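Local coordinates for putative tagatose-6-phosphate ketose/aldose isomerase (Escherichia coli, PDB 3C3J), which is a putative sugar isomerase of the SIS family, carrying two alpha/beta SIS domains in a single chain, each built around a parallel sheet, at residues I309-E314 / F340-Y345; A313-I318 / H324-P329; P329-H332 / V336-A339. One frame throughout, in Å; residues are numbered along the deposited sequence.

Interaction 1 (I309-E314 / F340-Y345)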
# COMPACT_ATOMS: atom_id res chain seq x y z
N ILE A 309 6.55 -21.79 0.23
CA ILE A 309 7.68 -21.82 1.17
C ILE A 309 7.34 -20.94 2.37
O ILE A 309 7.00 -19.78 2.20
CB ILE A 309 8.98 -21.28 0.52
CG1 ILE A 309 9.38 -22.10 -0.70
CG2 ILE A 309 10.15 -21.23 1.51
CD1 ILE A 309 10.63 -21.57 -1.37
N ALA A 310 7.40 -21.52 3.56
CA ALA A 310 7.28 -20.79 4.82
C ALA A 310 8.68 -20.54 5.34
O ALA A 310 9.50 -21.47 5.42
CB ALA A 310 6.51 -21.59 5.82
N ILE A 311 8.95 -19.29 5.72
CA ILE A 311 10.17 -18.94 6.44
C ILE A 311 9.77 -18.55 7.87
O ILE A 311 8.95 -17.65 8.06
CB ILE A 311 10.96 -17.80 5.74
CG1 ILE A 311 11.18 -18.13 4.26
CG2 ILE A 311 12.30 -17.59 6.43
CD1 ILE A 311 11.89 -17.02 3.47
N ALA A 312 10.31 -19.26 8.87
CA ALA A 312 9.90 -19.06 10.26
C ALA A 312 11.02 -19.35 11.26
O ALA A 312 11.90 -20.16 11.00
CB ALA A 312 8.67 -19.92 10.60
N ALA A 313 10.92 -18.70 12.42
CA ALA A 313 11.81 -18.95 13.55
C ALA A 313 11.54 -20.31 14.20
O ALA A 313 12.47 -20.96 14.63
CB ALA A 313 11.66 -17.87 14.58
N GLU A 314 10.27 -20.70 14.30
CA GLU A 314 9.87 -21.97 14.90
C GLU A 314 9.19 -22.84 13.86
O GLU A 314 8.33 -22.36 13.13
CB GLU A 314 8.82 -21.77 15.97
CG GLU A 314 9.14 -20.84 17.11
CD GLU A 314 7.99 -20.86 18.14
OE1 GLU A 314 7.18 -21.83 18.10
OE2 GLU A 314 7.88 -19.92 18.97
N PHE A 340 14.81 -8.00 8.75
CA PHE A 340 16.20 -8.11 8.28
C PHE A 340 16.55 -9.53 7.81
O PHE A 340 17.11 -9.74 6.73
CB PHE A 340 17.16 -7.63 9.36
CG PHE A 340 17.03 -6.16 9.65
CD1 PHE A 340 17.80 -5.23 8.98
CD2 PHE A 340 16.11 -5.71 10.59
CE1 PHE A 340 17.65 -3.88 9.25
CE2 PHE A 340 15.96 -4.34 10.87
CZ PHE A 340 16.72 -3.43 10.19
N CYS A 341 16.17 -10.51 8.62
CA CYS A 341 16.35 -11.93 8.28
C CYS A 341 15.64 -12.32 6.99
O CYS A 341 16.24 -12.93 6.12
CB CYS A 341 15.84 -12.81 9.41
SG CYS A 341 16.51 -12.42 11.07
N PHE A 342 14.36 -11.96 6.86
CA PHE A 342 13.60 -12.31 5.66
C PHE A 342 14.22 -11.68 4.41
O PHE A 342 14.32 -12.34 3.38
CB PHE A 342 12.14 -11.88 5.78
CG PHE A 342 11.38 -12.59 6.88
CD1 PHE A 342 11.31 -13.98 6.91
CD2 PHE A 342 10.72 -11.87 7.86
CE1 PHE A 342 10.61 -14.63 7.93
CE2 PHE A 342 10.01 -12.51 8.87
CZ PHE A 342 9.96 -13.90 8.90
N LEU A 343 14.64 -10.43 4.53
CA LEU A 343 15.26 -9.73 3.42
C LEU A 343 16.53 -10.41 2.90
O LEU A 343 16.79 -10.38 1.70
CB LEU A 343 15.52 -8.25 3.78
CG LEU A 343 14.25 -7.39 3.74
CD1 LEU A 343 14.55 -5.98 4.25
CD2 LEU A 343 13.55 -7.35 2.35
N MSE A 344 17.30 -11.03 3.79
CA MSE A 344 18.50 -11.79 3.36
C MSE A 344 18.13 -12.84 2.32
O MSE A 344 18.82 -12.95 1.29
CB MSE A 344 19.19 -12.47 4.56
CG MSE A 344 19.67 -11.53 5.66
SE MSE A 344 20.96 -10.13 5.03
CE MSE A 344 19.67 -8.63 4.72
N TYR A 345 17.04 -13.58 2.55
CA TYR A 345 16.58 -14.59 1.60
C TYR A 345 16.06 -13.94 0.31
O TYR A 345 16.44 -14.37 -0.77
CB TYR A 345 15.53 -15.52 2.20
CG TYR A 345 16.03 -16.32 3.38
CD1 TYR A 345 16.77 -17.49 3.20
CD2 TYR A 345 15.75 -15.92 4.69
CE1 TYR A 345 17.24 -18.21 4.29
CE2 TYR A 345 16.21 -16.62 5.77
CZ TYR A 345 16.95 -17.77 5.57
OH TYR A 345 17.40 -18.47 6.66
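Ile311 meets Phe342 and Tyr345, and these three buried residues carry the contact between 309-314 and 340-345. The backbones stay well apart, with the CA atoms of Ile311 and Phe342 7.5 Å from each other, and no hydrogen bond crosses between them. Ile311 sends its side chain toward the helix and spreads its two branches over different partners. With CG1 beside the backbone N (chi1 -51°), CG2 falls anti to that N and works on both rings at once: it comes in at the edge of the Phe342 ring, in its plane, 3.7 Å from CE1, and it also lies 4.1 Å from Tyr345 CE2, approaching that ring at a slant. The longer branch is extended beyond CB, which carries CD1 to the base of the tyrosine, 4.1 Å from Tyr345 CB. The two aromatic residues share one first torsion, each with CG turned away from its own carbonyl carbon (chi1 -64° and -62°), yet they arrive differently. Tyr345 points from the helix at the strand, whereas Phe342 leaves its CA at an angle and reaches in with the far part of its ring, its side chain and that of Ile311 running antiparallel alongside each other. That brings Phe342 CE1 to 3.4 Å from Ile311 O, so the carbonyl too sits at the ring edge, close to its plane, where the slightly positive ring hydrogens lie. The interface is thus one branched aliphatic side chain lodged against two aromatic rings. Leu327 touches both Ile311 and Tyr345, Phe281 stacks on Phe342, and Ile207 of helix 198-210 packs on Tyr345. Strand 307-312 itself lies inside a parallel sheet, between strands 276-281 and 324-326, with helix 335-356 packed against the sheet.

Interaction 2 (A313-I318 / H324-P329); sequences AESSDI and HIILPP
Ile326 does most of the close packing here, fitting its two branches against the turn that follows strand 307-312. CG2 presses on the backbone of Ala313, 3.4 Å from its carbonyl O, while CD1 lies 3.7 Å from Ser315 CB. Both torsions of Ile326 bend the same way (chi1 -53°, chi2 -56°), and this fold of the longer branch is what brings CD1 back to the serine, although CB itself leaves the backbone at an angle to the turn. Leu327 closes the inner end: its CD1 comes to 4.1 Å from Ala313 N, and the CA atoms of this pair mark the nearest approach of the backbones at 5.0 Å. No direct hydrogen bond joins the two segments, and the looser, wetter parts are spanned by water instead. One water lies within donating distance of Ala313 O (2.7 Å) and Leu327 O (2.6 Å) and can bridge these carbonyls, though other acceptors compete for its protons. A second water links Ser315 OG, 2.7 Å away, to His324 NE2 at 3.0 Å, on the solvent side, where Ser315 is exposed and His324 partly so; the other imidazole nitrogen, ND1, is bonded to Gly322 O. Ser316 takes the N-cap position of the short helix that follows, its OG bonded to Val319 N. The contact packs the connection between strand 307-312 and helix 317-320 against strand 324-326 and the residues just after it, within one beta-alpha-beta unit at the sheet edge; Arg203 of helix 198-210 and Gln338 of helix 335-356 touch Ala313 and Leu327 at the inner end.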
# COMPACT_ATOMS: atom_id res chain seq x y z
N ALA A 313 10.92 -18.70 12.42
CA ALA A 313 11.81 -18.95 13.55
C ALA A 313 11.54 -20.31 14.20
O ALA A 313 12.47 -20.96 14.63
CB ALA A 313 11.66 -17.87 14.58
N GLU A 314 10.27 -20.70 14.30
CA GLU A 314 9.87 -21.97 14.90
C GLU A 314 9.19 -22.84 13.86
O GLU A 314 8.33 -22.36 13.13
CB GLU A 314 8.82 -21.77 15.97
CG GLU A 314 9.14 -20.84 17.11
CD GLU A 314 7.99 -20.86 18.14
OE1 GLU A 314 7.18 -21.83 18.10
OE2 GLU A 314 7.88 -19.92 18.97
N SER A 315 9.56 -24.10 13.81
CA SER A 315 8.82 -25.04 12.99
C SER A 315 7.49 -25.37 13.69
O SER A 315 7.28 -25.03 14.85
CB SER A 315 9.63 -26.31 12.73
OG SER A 315 9.04 -27.05 11.67
N SER A 316 6.58 -25.97 12.94
CA SER A 316 5.32 -26.45 13.46
C SER A 316 4.84 -27.43 12.42
O SER A 316 5.44 -27.55 11.36
CB SER A 316 4.30 -25.31 13.64
OG SER A 316 3.87 -24.79 12.39
N ASP A 317 3.75 -28.13 12.71
CA ASP A 317 3.25 -29.09 11.74
C ASP A 317 2.91 -28.43 10.42
O ASP A 317 3.30 -28.92 9.35
CB ASP A 317 2.05 -29.84 12.31
CG ASP A 317 2.47 -30.92 13.30
OD1 ASP A 317 3.48 -31.63 13.03
OD2 ASP A 317 1.79 -31.04 14.35
N ILE A 318 2.23 -27.29 10.48
CA ILE A 318 1.86 -26.56 9.28
C ILE A 318 3.10 -26.11 8.48
O ILE A 318 3.16 -26.26 7.25
CB ILE A 318 0.96 -25.34 9.63
CG1 ILE A 318 -0.41 -25.86 10.14
CG2 ILE A 318 0.76 -24.47 8.39
CD1 ILE A 318 -1.33 -24.81 10.75
N HIS A 324 10.04 -25.28 3.46
CA HIS A 324 10.20 -24.33 4.54
C HIS A 324 11.66 -24.10 4.87
O HIS A 324 12.52 -24.94 4.57
CB HIS A 324 9.46 -24.81 5.80
CG HIS A 324 10.03 -26.04 6.41
ND1 HIS A 324 9.80 -27.30 5.90
CD2 HIS A 324 10.83 -26.22 7.48
CE1 HIS A 324 10.43 -28.20 6.63
NE2 HIS A 324 11.07 -27.57 7.60
N ILE A 325 11.92 -22.94 5.47
CA ILE A 325 13.23 -22.56 5.95
C ILE A 325 13.06 -22.14 7.40
O ILE A 325 12.26 -21.26 7.70
CB ILE A 325 13.82 -21.41 5.11
CG1 ILE A 325 14.04 -21.84 3.68
CG2 ILE A 325 15.13 -20.90 5.71
CD1 ILE A 325 14.35 -20.68 2.75
N ILE A 326 13.77 -22.78 8.32
CA ILE A 326 13.79 -22.33 9.71
C ILE A 326 15.01 -21.46 9.90
O ILE A 326 16.11 -21.83 9.52
CB ILE A 326 13.81 -23.50 10.73
CG1 ILE A 326 12.66 -24.49 10.46
CG2 ILE A 326 13.76 -22.98 12.17
CD1 ILE A 326 11.27 -23.90 10.44
N LEU A 327 14.79 -20.27 10.45
CA LEU A 327 15.87 -19.33 10.69
C LEU A 327 16.90 -19.90 11.68
O LEU A 327 16.54 -20.72 12.53
CB LEU A 327 15.31 -18.01 11.24
CG LEU A 327 14.28 -17.27 10.38
CD1 LEU A 327 13.78 -16.04 11.15
CD2 LEU A 327 14.87 -16.88 9.03
N PRO A 328 18.16 -19.49 11.56
CA PRO A 328 19.17 -19.93 12.56
C PRO A 328 18.71 -19.65 13.98
O PRO A 328 18.03 -18.66 14.21
CB PRO A 328 20.41 -19.07 12.23
CG PRO A 328 20.27 -18.75 10.82
CD PRO A 328 18.77 -18.64 10.52
N PRO A 329 19.10 -20.50 14.95
CA PRO A 329 18.68 -20.24 16.32
C PRO A 329 19.17 -18.91 16.83
O PRO A 329 20.31 -18.51 16.53
CB PRO A 329 19.34 -21.38 17.12
CG PRO A 329 19.55 -22.45 16.13
CD PRO A 329 19.92 -21.72 14.87
O HOH W 1 15.14 -20.33 14.74
O HOH W 2 11.05 -28.38 10.49

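Interaction 3 (P329-H332 / V336-A339)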
# COMPACT_ATOMS: atom_id res chain seq x y z
N PRO A 329 19.10 -20.50 14.95
CA PRO A 329 18.68 -20.24 16.32
C PRO A 329 19.17 -18.91 16.83
O PRO A 329 20.31 -18.51 16.53
CB PRO A 329 19.34 -21.38 17.12
CG PRO A 329 19.55 -22.45 16.13
CD PRO A 329 19.92 -21.72 14.87
N SER A 330 18.31 -18.24 17.58
CA SER A 330 18.64 -16.99 18.25
C SER A 330 17.65 -16.74 19.37
O SER A 330 16.67 -17.50 19.54
CB SER A 330 18.56 -15.82 17.27
OG SER A 330 17.20 -15.63 16.85
N ARG A 331 17.85 -15.64 20.09
CA ARG A 331 16.82 -15.16 21.01
C ARG A 331 15.54 -14.80 20.24
O ARG A 331 15.52 -14.76 19.00
CB ARG A 331 17.30 -13.93 21.74
CG ARG A 331 17.56 -12.74 20.80
CD ARG A 331 17.51 -11.47 21.53
NE ARG A 331 18.07 -10.35 20.77
CZ ARG A 331 17.36 -9.52 20.01
NH1 ARG A 331 16.04 -9.65 19.87
NH2 ARG A 331 17.97 -8.53 19.39
N HIS A 332 14.46 -14.55 20.98
CA HIS A 332 13.20 -14.10 20.35
C HIS A 332 13.48 -12.76 19.68
O HIS A 332 14.12 -11.90 20.28
CB HIS A 332 12.09 -13.93 21.38
CG HIS A 332 10.80 -13.46 20.79
ND1 HIS A 332 10.41 -12.14 20.83
CD2 HIS A 332 9.85 -14.11 20.08
CE1 HIS A 332 9.25 -12.00 20.21
NE2 HIS A 332 8.88 -13.18 19.75
N VAL A 336 10.04 -6.29 13.51
CA VAL A 336 10.93 -5.34 12.83
C VAL A 336 12.38 -5.87 12.76
O VAL A 336 13.12 -5.53 11.84
CB VAL A 336 10.87 -3.90 13.41
CG1 VAL A 336 9.47 -3.25 13.17
CG2 VAL A 336 11.31 -3.86 14.92
N GLU A 337 12.78 -6.68 13.75
CA GLU A 337 14.07 -7.39 13.72
C GLU A 337 14.09 -8.51 12.69
O GLU A 337 15.04 -8.62 11.93
CB GLU A 337 14.44 -7.93 15.10
CG GLU A 337 14.72 -6.79 16.10
CD GLU A 337 15.01 -7.30 17.51
OE1 GLU A 337 14.36 -8.30 17.90
OE2 GLU A 337 15.86 -6.70 18.23
N GLN A 338 13.02 -9.31 12.67
CA GLN A 338 12.82 -10.36 11.66
C GLN A 338 12.88 -9.90 10.21
O GLN A 338 13.28 -10.67 9.33
CB GLN A 338 11.44 -11.01 11.82
CG GLN A 338 11.30 -11.96 12.99
CD GLN A 338 10.34 -13.10 12.67
OE1 GLN A 338 9.15 -12.89 12.33
NE2 GLN A 338 10.83 -14.30 12.77
N ALA A 339 12.40 -8.69 9.94
CA ALA A 339 12.38 -8.13 8.60
C ALA A 339 13.77 -8.26 7.96
O ALA A 339 13.89 -8.61 6.80
CB ALA A 339 11.94 -6.65 8.62
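Arg331 belongs to an extended loop and Glu337 to the first turn of helix 335-356, and the two backbones keep their distance, the nearest CA atoms being those of His332 and Gln338 at 9.5 Å. Side chains bridge that gap. The arginine grips the carboxylate end-on with two nitrogens, one to each oxygen: NH1 bonds to Glu337 OE1 at 2.9 Å and NH2 to Glu337 OE2 at 3.0 Å. The first N-H points nearly straight at its oxygen (162°), the second almost as well. Both oxygens lie close to the guanidinium plane, but the two groups are not coplanar, the carboxylate plane being turned 42° from it. NH1 meets OE1 on the syn side but somewhat out of the carboxylate plane, and NH2 comes to OE2 from well above it. Arg331 starts with CG wedged between the backbone N and the carbonyl carbon (chi1 64°), then runs out extended to NE, and crosses the similarly extended Glu337 at about a right angle. Further bonds fix the rotation of the guanidinium: NH1 also reaches His332 O at 3.0 Å, NH2 bonds to Thr196 O, and NE forms a salt bridge with Asp199. Glu337 OE1 in turn accepts the backbone N-H of Ile334, so one oxygen couples the arginine to the residue just before the helix. The salt bridges thereby pin the loop that leads from strand 324-326 to helix 335-356 both to that helix and to the beginning of helix 198-210, while Val336 and Ala339 pack on Trp74 and Ile70 of helix 63-79.

How the interactions relate
Interaction 1 is the buried core contact, apolar apart from one carbonyl at a ring edge, holding the sheet to helix 335-356. Interaction 2 lies at the surface, where aliphatic packing gives way to water bridges, and interaction 3 is partly buried and dominated by a hydrogen-bonded salt bridge. The first two share Ala313 and Glu314 and meet the same sheet: Ala310 O and Ile325 N, and Ala312 O and Leu327 N, probably hydrogen-bond between strand 307-312 and the run from strand 324-326 into the following loop. Interactions 2 and 3 share Pro329, in the loop before helix 335-356. That helix serves both 1 and 3, offering rings to the sheet and a carboxylate to its own lead-in loop.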